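Local coordinates for protein DyP (Bjerkandera adusta, PDB 3VXJ) that binds heme b and probably works as a dye-decolorizing peroxidase, using hydrogen peroxide to oxidise dyes and phenolic compounds, at residues Ala258-Arg263 with Glu391-Gln396; Arg400-Leu405 with Phe414-Phe419; Phe291-Thr296 with His308-Asn313. All coordinates share one frame; numbering follows the deposited sequence.

In the fold
From the N terminus, the chain first leaves the end of helix 249-261 (Ala258-Arg263) and then runs through the loop Phe291-Thr296 into the short helix that carries His308. Interaction 3 closes the eleven-residue link between Phe291-Thr296 and that helix. The chain returns at Glu391-Gln396, where interaction 1 closes a far larger loop that contains interaction 3 whole. Interaction 2 follows in series, a hairpin pairing Arg400-Leu405 with Phe414-Phe419. Glu391 and Met260 of interaction 1 both bond His308 of interaction 3, and both contacts touch the heme. Arg400 and Gly404 of interaction 2 reach back to Gly395 and Arg259, tying the hairpin to the proximal side of the heme pocket.

Interaction 1 (Ala258-Arg263 with Glu391-Gln396); sequences ARMFGR and EPIIGQ. With HEM (protoporphyrin IX containing Fe), chain B.
Glu391 OE1, in a carboxylate whose other oxygen lies near Met260 O, is gripped by two donors: the backbone N-H of Ile394, N to OE1 2.8 Å, and ND1 of His308, the axial ligand of the heme iron. Glu391 OE2 takes the N-H of Ile393, N to OE2 2.8 Å and nearly straight at 172°. Both backbone donors stand above the carboxylate plane. With chi1 at -160°, CG lies anti to the backbone N, and a bend at chi2 folds the acid back over the turn that follows it. The carboxylate is thus fixed by its own loop, a second-shell group that is well placed to orient the histidine.

Pro392 and Ile393 of the same loop press against the end of helix 249-261. Pro392 CG touches Met260 CB at 3.8 Å, and Met260 CE curls round to Pro392 CB and Ile393 CD1. Ile393 crosses the Phe261 ring at about a right angle: Ile393 CG1 sits over the centre of one face, 3.8 Å from the centroid in a CH-pi contact, while Ile393 CD1 reaches Phe261 CE2 at 3.6 Å. This is the proximal wall of the heme pocket in the C-terminal half of a DyP-type peroxidase, and Ile393 and Ile394 also lean on Val420 of the sheet strand 420-430.

The edge of the same ring meets the cofactor, with Phe261 CE1 3.5 Å from HEM CHB. Ile394 continues the wall, its CG2 3.7 Å from HEM CAB and its CG1 near C2C and the methyl CMC at the rim of the next pyrrole. After Gly262, whose positive phi ends the helix, Arg263 runs extended past a propionate arm, CD 3.8 Å from HEM CAA, and its NH1 bonds Gly267 O and Asn288 O.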
# COMPACT_ATOMS: atom_id res chain seq x y z
N ALA A 258 6.09 -1.02 18.29
CA ALA A 258 7.26 -0.82 17.43
C ALA A 258 7.91 -2.13 16.99
O ALA A 258 8.39 -2.23 15.86
CB ALA A 258 8.29 0.10 18.11
N ARG A 259 7.91 -3.12 17.87
CA ARG A 259 8.46 -4.44 17.55
C ARG A 259 7.61 -5.16 16.50
O ARG A 259 8.13 -5.90 15.65
CB ARG A 259 8.55 -5.28 18.83
CG ARG A 259 9.55 -4.75 19.86
CD ARG A 259 10.97 -5.00 19.45
NE ARG A 259 11.32 -6.41 19.62
CZ ARG A 259 12.52 -6.91 19.35
NH1 ARG A 259 13.49 -6.13 18.91
NH2 ARG A 259 12.75 -8.20 19.54
N MET A 260 6.29 -4.94 16.55
CA MET A 260 5.38 -5.54 15.58
C MET A 260 5.59 -4.93 14.19
O MET A 260 5.54 -5.65 13.18
CB MET A 260 3.93 -5.39 16.04
CG MET A 260 3.63 -6.22 17.27
SD MET A 260 2.15 -5.70 18.17
CE MET A 260 0.88 -6.35 17.11
N PHE A 261 5.83 -3.62 14.14
CA PHE A 261 5.99 -2.95 12.85
C PHE A 261 7.40 -2.97 12.30
O PHE A 261 7.59 -3.02 11.07
CB PHE A 261 5.49 -1.50 12.90
CG PHE A 261 4.04 -1.36 12.57
CD1 PHE A 261 3.63 -1.36 11.23
CD2 PHE A 261 3.08 -1.28 13.57
CE1 PHE A 261 2.28 -1.26 10.91
CE2 PHE A 261 1.73 -1.17 13.25
CZ PHE A 261 1.33 -1.16 11.92
N GLY A 262 8.38 -2.93 13.19
CA GLY A 262 9.78 -2.70 12.82
C GLY A 262 10.17 -1.22 12.79
O GLY A 262 11.32 -0.89 12.47
N ARG A 263 9.22 -0.34 13.11
CA ARG A 263 9.47 1.09 13.27
C ARG A 263 8.66 1.59 14.45
O ARG A 263 7.57 1.09 14.72
CB ARG A 263 9.04 1.88 12.03
CG ARG A 263 9.85 1.65 10.78
CD ARG A 263 9.41 2.61 9.70
NE ARG A 263 10.15 2.37 8.46
CZ ARG A 263 11.31 2.94 8.13
NH1 ARG A 263 11.87 3.87 8.89
NH2 ARG A 263 11.89 2.59 6.99
N GLU A 391 3.43 -12.54 10.24
CA GLU A 391 3.57 -11.10 10.39
C GLU A 391 2.34 -10.58 11.17
O GLU A 391 1.20 -10.81 10.75
CB GLU A 391 3.68 -10.47 9.00
CG GLU A 391 4.28 -9.07 8.99
CD GLU A 391 3.31 -8.03 9.48
OE1 GLU A 391 2.42 -7.65 8.69
OE2 GLU A 391 3.45 -7.58 10.65
N PRO A 392 2.56 -9.90 12.31
CA PRO A 392 1.43 -9.57 13.19
C PRO A 392 0.44 -8.53 12.66
O PRO A 392 -0.70 -8.52 13.13
CB PRO A 392 2.11 -9.05 14.47
CG PRO A 392 3.48 -8.59 14.01
CD PRO A 392 3.86 -9.58 12.94
N ILE A 393 0.85 -7.66 11.73
CA ILE A 393 -0.05 -6.63 11.22
C ILE A 393 -0.96 -7.17 10.12
O ILE A 393 -2.18 -7.06 10.24
CB ILE A 393 0.73 -5.37 10.80
CG1 ILE A 393 1.62 -4.86 11.96
CG2 ILE A 393 -0.21 -4.26 10.30
CD1 ILE A 393 0.92 -4.69 13.32
N ILE A 394 -0.38 -7.75 9.06
CA ILE A 394 -1.21 -8.22 7.94
C ILE A 394 -1.05 -9.70 7.57
O ILE A 394 -1.66 -10.16 6.62
CB ILE A 394 -1.16 -7.29 6.67
CG1 ILE A 394 0.27 -6.89 6.30
CG2 ILE A 394 -2.04 -6.05 6.87
CD1 ILE A 394 1.04 -7.98 5.57
N GLY A 395 -0.24 -10.46 8.31
CA GLY A 395 -0.15 -11.90 8.06
C GLY A 395 -1.48 -12.58 8.33
O GLY A 395 -2.16 -12.28 9.31
N GLN A 396 -1.87 -13.53 7.47
CA GLN A 396 -3.23 -14.09 7.59
C GLN A 396 -3.38 -15.57 7.97
O GLN A 396 -4.49 -16.04 8.25
CB GLN A 396 -4.09 -13.70 6.39
CG GLN A 396 -4.41 -12.21 6.43
CD GLN A 396 -5.51 -11.83 5.49
OE1 GLN A 396 -6.53 -11.28 5.92
NE2 GLN A 396 -5.33 -12.10 4.21
CHA HEM B . 5.73 -0.29 5.33
CHB HEM B . 1.57 0.10 7.76
CHC HEM B . -0.46 -3.23 4.90
CHD HEM B . 3.68 -3.61 2.43
C1A HEM B . 4.80 0.08 6.26
C2A HEM B . 5.02 1.00 7.35
C3A HEM B . 3.86 1.10 8.03
C4A HEM B . 2.88 0.27 7.36
CMA HEM B . 3.57 1.96 9.28
CAA HEM B . 6.37 1.67 7.69
CBA HEM B . 6.64 3.00 6.98
CGA HEM B . 6.95 2.86 5.51
O1A HEM B . 8.03 2.37 5.13
O2A HEM B . 6.09 3.29 4.68
C1B HEM B . 0.65 -0.75 7.19
C2B HEM B . -0.72 -0.92 7.62
C3B HEM B . -1.29 -1.85 6.82
C4B HEM B . -0.29 -2.26 5.86
CMB HEM B . -1.36 -0.17 8.81
CAB HEM B . -2.74 -2.38 6.85
CBB HEM B . -3.75 -1.67 7.36
C1C HEM B . 0.50 -3.65 4.02
C2C HEM B . 0.34 -4.71 3.04
C3C HEM B . 1.49 -4.82 2.36
C4C HEM B . 2.41 -3.84 2.90
CMC HEM B . -0.96 -5.51 2.84
CAC HEM B . 1.86 -5.79 1.20
CBC HEM B . 1.41 -7.05 1.17
C1D HEM B . 4.57 -2.71 2.95
C2D HEM B . 5.86 -2.43 2.36
C3D HEM B . 6.50 -1.42 3.26
C4D HEM B . 5.54 -1.16 4.30
CMD HEM B . 6.51 -3.03 1.10
CAD HEM B . 7.90 -0.83 3.05
CBD HEM B . 8.90 -1.84 3.61
CGD HEM B . 10.32 -1.37 3.42
O1D HEM B . 11.08 -1.37 4.43
O2D HEM B . 10.70 -1.02 2.28
NA HEM B . 3.50 -0.36 6.31
NB HEM B . 0.90 -1.61 6.13
NC HEM B . 1.79 -3.17 3.92
ND HEM B . 4.39 -1.92 4.08
FE HEM B . 2.66 -1.82 5.16
O HOH W 1 2.11 -0.31 3.97

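Interaction 2 (Arg400-Leu405 with Phe414-Phe419); sequences RTVGGL and FTVPLF
The Arg400 guanidinium carries Leu418 CD1 on one face, 3.5 Å from NE and offset toward the rim, with Val416 O at its edge. NH1 donates to that oxygen at 3.0 Å (NH1 to O); Val416 O lies near the guanidinium plane, whereas NH1 stands well above the plane of that carbonyl. The second flat group, the Phe414 ring, has Leu405 CB over one face, 3.7 Å from CE2, and Val402 O near its edge. The Arg400 chain turns at chi3 (77°), bringing NE under the Leu418 methyl, and its NH2 goes on to Gly395 O and Pro392 O, so the guanidinium is held from several sides.

Between these two ends lies the antiparallel hairpin of strands 401-403 and 413-415. Val402 and Phe414 form the hydrogen-bonded pair: Val402 N reaches Phe414 O at 2.8 Å, and Phe414 N returns to Val402 O at 2.8 Å. Thr401 and Thr415 are the non-hydrogen-bonded pair, and their hydroxyls meet on the face opposite the Val402 and Phe414 side chains, OG1 to OG1 3.1 Å. One step further, where the strands are ending, Val416 N still finds Arg400 O at 2.9 Å and 170°.

The Val402 and Phe414 side chains share the buried face. Val402 CG1, wedged between the backbone N and the carbonyl carbon (chi1 64°), meets Val416 CG2 at 4.0 Å. This face turns to two helices: Phe414 and Val416 touch Tyr233 of helix 227-236, while Leu405 and Val416 touch Met260 of helix 249-261.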
# COMPACT_ATOMS: atom_id res chain seq x y z
N ARG A 400 -2.14 -17.16 14.19
CA ARG A 400 -1.32 -15.97 13.93
C ARG A 400 -0.23 -15.84 15.00
O ARG A 400 -0.23 -14.89 15.81
CB ARG A 400 -2.19 -14.70 13.90
CG ARG A 400 -3.32 -14.73 12.88
CD ARG A 400 -3.98 -13.38 12.73
NE ARG A 400 -3.17 -12.48 11.92
CZ ARG A 400 -2.52 -11.40 12.36
NH1 ARG A 400 -2.57 -11.02 13.63
NH2 ARG A 400 -1.83 -10.67 11.51
N THR A 401 0.69 -16.79 14.99
CA THR A 401 1.73 -16.86 16.01
C THR A 401 3.02 -16.27 15.46
O THR A 401 3.47 -16.63 14.37
CB THR A 401 1.91 -18.30 16.51
OG1 THR A 401 0.65 -18.76 17.01
CG2 THR A 401 2.94 -18.38 17.62
N VAL A 402 3.60 -15.34 16.23
CA VAL A 402 4.87 -14.72 15.87
C VAL A 402 5.85 -14.81 17.05
O VAL A 402 5.47 -14.64 18.20
CB VAL A 402 4.68 -13.25 15.40
CG1 VAL A 402 4.13 -12.37 16.51
CG2 VAL A 402 5.97 -12.68 14.82
N GLY A 403 7.13 -15.06 16.74
CA GLY A 403 8.14 -15.15 17.79
C GLY A 403 8.93 -13.87 17.90
O GLY A 403 8.81 -12.95 17.07
N GLY A 404 9.76 -13.81 18.93
CA GLY A 404 10.81 -12.81 19.01
C GLY A 404 10.42 -11.38 19.30
O GLY A 404 11.28 -10.51 19.28
N LEU A 405 9.15 -11.13 19.60
CA LEU A 405 8.73 -9.75 19.89
C LEU A 405 9.36 -9.18 21.16
O LEU A 405 9.59 -7.98 21.25
CB LEU A 405 7.20 -9.63 19.93
CG LEU A 405 6.40 -10.00 18.67
CD1 LEU A 405 4.93 -9.65 18.88
CD2 LEU A 405 6.95 -9.33 17.40
N PHE A 414 3.93 -14.96 20.52
CA PHE A 414 2.74 -14.16 20.71
C PHE A 414 1.71 -14.63 19.68
O PHE A 414 2.02 -14.72 18.49
CB PHE A 414 3.07 -12.67 20.51
CG PHE A 414 3.95 -12.08 21.58
CD1 PHE A 414 3.44 -11.13 22.47
CD2 PHE A 414 5.30 -12.44 21.69
CE1 PHE A 414 4.25 -10.57 23.46
CE2 PHE A 414 6.11 -11.89 22.68
CZ PHE A 414 5.59 -10.95 23.56
N THR A 415 0.50 -14.93 20.14
CA THR A 415 -0.60 -15.22 19.22
C THR A 415 -1.47 -13.97 19.15
O THR A 415 -2.10 -13.57 20.12
CB THR A 415 -1.39 -16.48 19.63
OG1 THR A 415 -0.51 -17.61 19.61
CG2 THR A 415 -2.54 -16.74 18.66
N VAL A 416 -1.46 -13.35 17.98
CA VAL A 416 -1.94 -11.98 17.84
C VAL A 416 -3.31 -11.98 17.16
O VAL A 416 -3.45 -12.52 16.06
CB VAL A 416 -0.91 -11.15 17.04
CG1 VAL A 416 -1.34 -9.69 16.94
CG2 VAL A 416 0.48 -11.24 17.68
N PRO A 417 -4.33 -11.38 17.80
CA PRO A 417 -5.62 -11.23 17.10
C PRO A 417 -5.43 -10.43 15.81
O PRO A 417 -4.55 -9.57 15.75
CB PRO A 417 -6.46 -10.40 18.09
CG PRO A 417 -5.84 -10.62 19.41
CD PRO A 417 -4.37 -10.79 19.15
N LEU A 418 -6.24 -10.71 14.80
CA LEU A 418 -6.17 -9.93 13.56
C LEU A 418 -6.79 -8.55 13.78
O LEU A 418 -7.96 -8.44 14.15
CB LEU A 418 -6.84 -10.67 12.41
CG LEU A 418 -6.67 -10.09 10.99
CD1 LEU A 418 -5.21 -9.95 10.55
CD2 LEU A 418 -7.45 -10.93 9.97
N PHE A 419 -6.00 -7.50 13.56
CA PHE A 419 -6.46 -6.12 13.74
C PHE A 419 -6.72 -5.41 12.42
O PHE A 419 -7.12 -4.24 12.40
CB PHE A 419 -5.45 -5.31 14.55
CG PHE A 419 -5.08 -5.91 15.87
CD1 PHE A 419 -6.04 -6.09 16.86
CD2 PHE A 419 -3.77 -6.26 16.14
CE1 PHE A 419 -5.70 -6.65 18.10
CE2 PHE A 419 -3.41 -6.82 17.38
CZ PHE A 419 -4.38 -7.01 18.35

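Interaction 3 (Phe291-Thr296 with His308-Asn313); sequences FDYSDT and HVRKTN. With HEM (protoporphyrin IX containing Fe), chain B; 3DM (2,6-dimethoxyphenol), chain D.
Arg310 lies over one face of Tyr293, the two side chains running past each other in opposite directions, and its chain can be followed from the phenol end toward Tyr293 CB. The contact joins helix 308-312, the proximal heme helix of this DyP-type peroxidase, to a loop shaped by an Asx turn at Asp292 and a type I turn from Tyr293 to Thr296. Arg310 CB sits 3.6 Å from Tyr293 OH. Arg310 CG, anti to the backbone N (chi1 -173°), comes 3.7 Å from Tyr293 CE2. CD stands over the ring centre, 3.9 Å from the centroid, as a CH-pi contact. Beyond it the guanidinium lies flat toward the CB end of the tyrosine, its plane only 4° from that of the ring, while NE forms a salt bridge with Asp317. At the tip NH2 donates to Thr296 O at 2.9 Å (NH2 to O), with the donor above the carbonyl plane. An alanine in place of Arg310 would probably leave Thr296 O without this donor, Asp317 without this salt bridge and the Tyr293 ring less firmly held.

The phenol end of Tyr293 points to the cofactor. OH touches Val309 CG2 at 3.4 Å and bonds a water that also lies within hydrogen-bonding distance of Asn313 O and propionate O1D. One turn before Thr312, His308 NE2 binds the heme iron at 2.2 Å, on the side opposite a bound water. At the helix end Asn313 ND2 serves two acceptors, the propionate O2D at 3.0 Å and O1 of 2,6-dimethoxyphenol at 3.1 Å.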
# COMPACT_ATOMS: atom_id res chain seq x y z
N PHE A 291 19.37 1.29 6.74
CA PHE A 291 19.58 0.06 7.50
C PHE A 291 19.21 -1.09 6.59
O PHE A 291 18.46 -0.91 5.62
CB PHE A 291 18.71 0.03 8.77
CG PHE A 291 17.22 -0.00 8.49
CD1 PHE A 291 16.53 -1.22 8.42
CD2 PHE A 291 16.52 1.17 8.24
CE1 PHE A 291 15.16 -1.25 8.14
CE2 PHE A 291 15.15 1.15 7.95
CZ PHE A 291 14.48 -0.07 7.91
N ASP A 292 19.72 -2.28 6.89
CA ASP A 292 19.46 -3.43 6.03
C ASP A 292 19.34 -4.76 6.77
O ASP A 292 19.31 -5.80 6.13
CB ASP A 292 20.51 -3.52 4.91
CG ASP A 292 21.93 -3.72 5.43
OD1 ASP A 292 22.12 -3.88 6.65
OD2 ASP A 292 22.87 -3.72 4.60
N TYR A 293 19.26 -4.71 8.10
CA TYR A 293 19.24 -5.90 8.98
C TYR A 293 20.57 -6.66 9.04
O TYR A 293 20.64 -7.68 9.72
CB TYR A 293 18.05 -6.86 8.70
CG TYR A 293 16.73 -6.15 8.56
CD1 TYR A 293 16.21 -5.42 9.63
CD2 TYR A 293 16.00 -6.18 7.37
CE1 TYR A 293 15.02 -4.73 9.51
CE2 TYR A 293 14.80 -5.50 7.24
CZ TYR A 293 14.32 -4.78 8.32
OH TYR A 293 13.14 -4.07 8.24
N SER A 294 21.62 -6.16 8.38
CA SER A 294 22.92 -6.87 8.39
C SER A 294 23.52 -6.96 9.80
O SER A 294 24.36 -7.82 10.06
CB SER A 294 23.92 -6.25 7.42
OG SER A 294 24.29 -4.95 7.83
N ASP A 295 23.06 -6.09 10.70
CA ASP A 295 23.49 -6.12 12.10
C ASP A 295 22.60 -7.01 12.99
O ASP A 295 22.77 -7.01 14.22
CB ASP A 295 23.54 -4.70 12.67
CG ASP A 295 22.16 -4.03 12.75
OD1 ASP A 295 21.16 -4.65 12.34
OD2 ASP A 295 22.09 -2.88 13.24
N THR A 296 21.65 -7.72 12.39
CA THR A 296 20.69 -8.52 13.15
C THR A 296 20.15 -9.70 12.33
O THR A 296 18.98 -10.09 12.45
CB THR A 296 19.55 -7.61 13.76
OG1 THR A 296 18.76 -8.36 14.69
CG2 THR A 296 18.67 -6.99 12.67
N HIS A 308 6.57 -6.25 10.57
CA HIS A 308 5.93 -5.88 9.31
C HIS A 308 6.90 -5.47 8.22
O HIS A 308 6.87 -6.05 7.13
CB HIS A 308 4.90 -4.76 9.56
CG HIS A 308 4.16 -4.34 8.33
ND1 HIS A 308 3.22 -5.15 7.71
CD2 HIS A 308 4.20 -3.20 7.60
CE1 HIS A 308 2.73 -4.53 6.65
NE2 HIS A 308 3.30 -3.33 6.57
N VAL A 309 7.75 -4.47 8.48
CA VAL A 309 8.60 -3.95 7.40
C VAL A 309 9.67 -4.95 6.98
O VAL A 309 10.07 -4.96 5.81
CB VAL A 309 9.21 -2.56 7.73
CG1 VAL A 309 8.10 -1.53 7.93
CG2 VAL A 309 10.14 -2.61 8.92
N ARG A 310 10.10 -5.79 7.91
CA ARG A 310 11.10 -6.81 7.60
C ARG A 310 10.53 -7.96 6.76
O ARG A 310 11.20 -8.49 5.88
CB ARG A 310 11.73 -7.35 8.89
CG ARG A 310 12.90 -8.29 8.67
CD ARG A 310 13.65 -8.46 9.97
NE ARG A 310 14.84 -9.28 9.79
CZ ARG A 310 15.76 -9.51 10.73
NH1 ARG A 310 15.58 -9.03 11.97
NH2 ARG A 310 16.83 -10.23 10.44
N LYS A 311 9.27 -8.30 7.01
CA LYS A 311 8.55 -9.28 6.18
C LYS A 311 8.27 -8.77 4.78
O LYS A 311 8.40 -9.51 3.80
CB LYS A 311 7.25 -9.67 6.86
CG LYS A 311 7.44 -10.59 8.06
CD LYS A 311 7.66 -12.05 7.67
CE LYS A 311 6.92 -12.99 8.61
NZ LYS A 311 6.87 -14.38 8.08
N THR A 312 7.89 -7.50 4.66
CA THR A 312 7.47 -6.98 3.36
C THR A 312 8.65 -6.49 2.52
O THR A 312 8.56 -6.45 1.30
CB THR A 312 6.40 -5.90 3.47
OG1 THR A 312 6.95 -4.79 4.20
CG2 THR A 312 5.14 -6.44 4.17
N ASN A 313 9.75 -6.13 3.19
CA ASN A 313 11.02 -5.88 2.53
C ASN A 313 12.17 -6.44 3.37
O ASN A 313 12.67 -5.77 4.27
CB ASN A 313 11.24 -4.39 2.27
CG ASN A 313 12.59 -4.11 1.62
OD1 ASN A 313 13.32 -5.03 1.21
ND2 ASN A 313 12.95 -2.83 1.54
CHA HEM B . 5.73 -0.29 5.33
CHB HEM B . 1.57 0.10 7.76
CHC HEM B . -0.46 -3.23 4.90
CHD HEM B . 3.68 -3.61 2.43
C1A HEM B . 4.80 0.08 6.26
C2A HEM B . 5.02 1.00 7.35
C3A HEM B . 3.86 1.10 8.03
C4A HEM B . 2.88 0.27 7.36
CMA HEM B . 3.57 1.96 9.28
CAA HEM B . 6.37 1.67 7.69
CBA HEM B . 6.64 3.00 6.98
CGA HEM B . 6.95 2.86 5.51
O1A HEM B . 8.03 2.37 5.13
O2A HEM B . 6.09 3.29 4.68
C1B HEM B . 0.65 -0.75 7.19
C2B HEM B . -0.72 -0.92 7.62
C3B HEM B . -1.29 -1.85 6.82
C4B HEM B . -0.29 -2.26 5.86
CMB HEM B . -1.36 -0.17 8.81
CAB HEM B . -2.74 -2.38 6.85
CBB HEM B . -3.75 -1.67 7.36
C1C HEM B . 0.50 -3.65 4.02
C2C HEM B . 0.34 -4.71 3.04
C3C HEM B . 1.49 -4.82 2.36
C4C HEM B . 2.41 -3.84 2.90
CMC HEM B . -0.96 -5.51 2.84
CAC HEM B . 1.86 -5.79 1.20
CBC HEM B . 1.41 -7.05 1.17
C1D HEM B . 4.57 -2.71 2.95
C2D HEM B . 5.86 -2.43 2.36
C3D HEM B . 6.50 -1.42 3.26
C4D HEM B . 5.54 -1.16 4.30
CMD HEM B . 6.51 -3.03 1.10
CAD HEM B . 7.90 -0.83 3.05
CBD HEM B . 8.90 -1.84 3.61
CGD HEM B . 10.32 -1.37 3.42
O1D HEM B . 11.08 -1.37 4.43
O2D HEM B . 10.70 -1.02 2.28
NA HEM B . 3.50 -0.36 6.31
NB HEM B . 0.90 -1.61 6.13
NC HEM B . 1.79 -3.17 3.92
ND HEM B . 4.39 -1.92 4.08
FE HEM B . 2.66 -1.82 5.16
O1 3DM D . 15.74 -2.71 0.11
C1 3DM D . 16.89 -3.46 0.25
C2 3DM D . 16.98 -4.75 -0.27
O2 3DM D . 15.90 -5.28 -0.93
C7 3DM D . 15.86 -6.70 -1.12
C3 3DM D . 18.18 -5.47 -0.11
C4 3DM D . 19.25 -4.91 0.59
C5 3DM D . 19.16 -3.62 1.11
C6 3DM D . 17.98 -2.90 0.94
O3 3DM D . 17.82 -1.63 1.42
C8 3DM D . 18.80 -1.17 2.39
O HOH W 2 12.52 -3.47 5.67
O HOH W 1 2.11 -0.31 3.97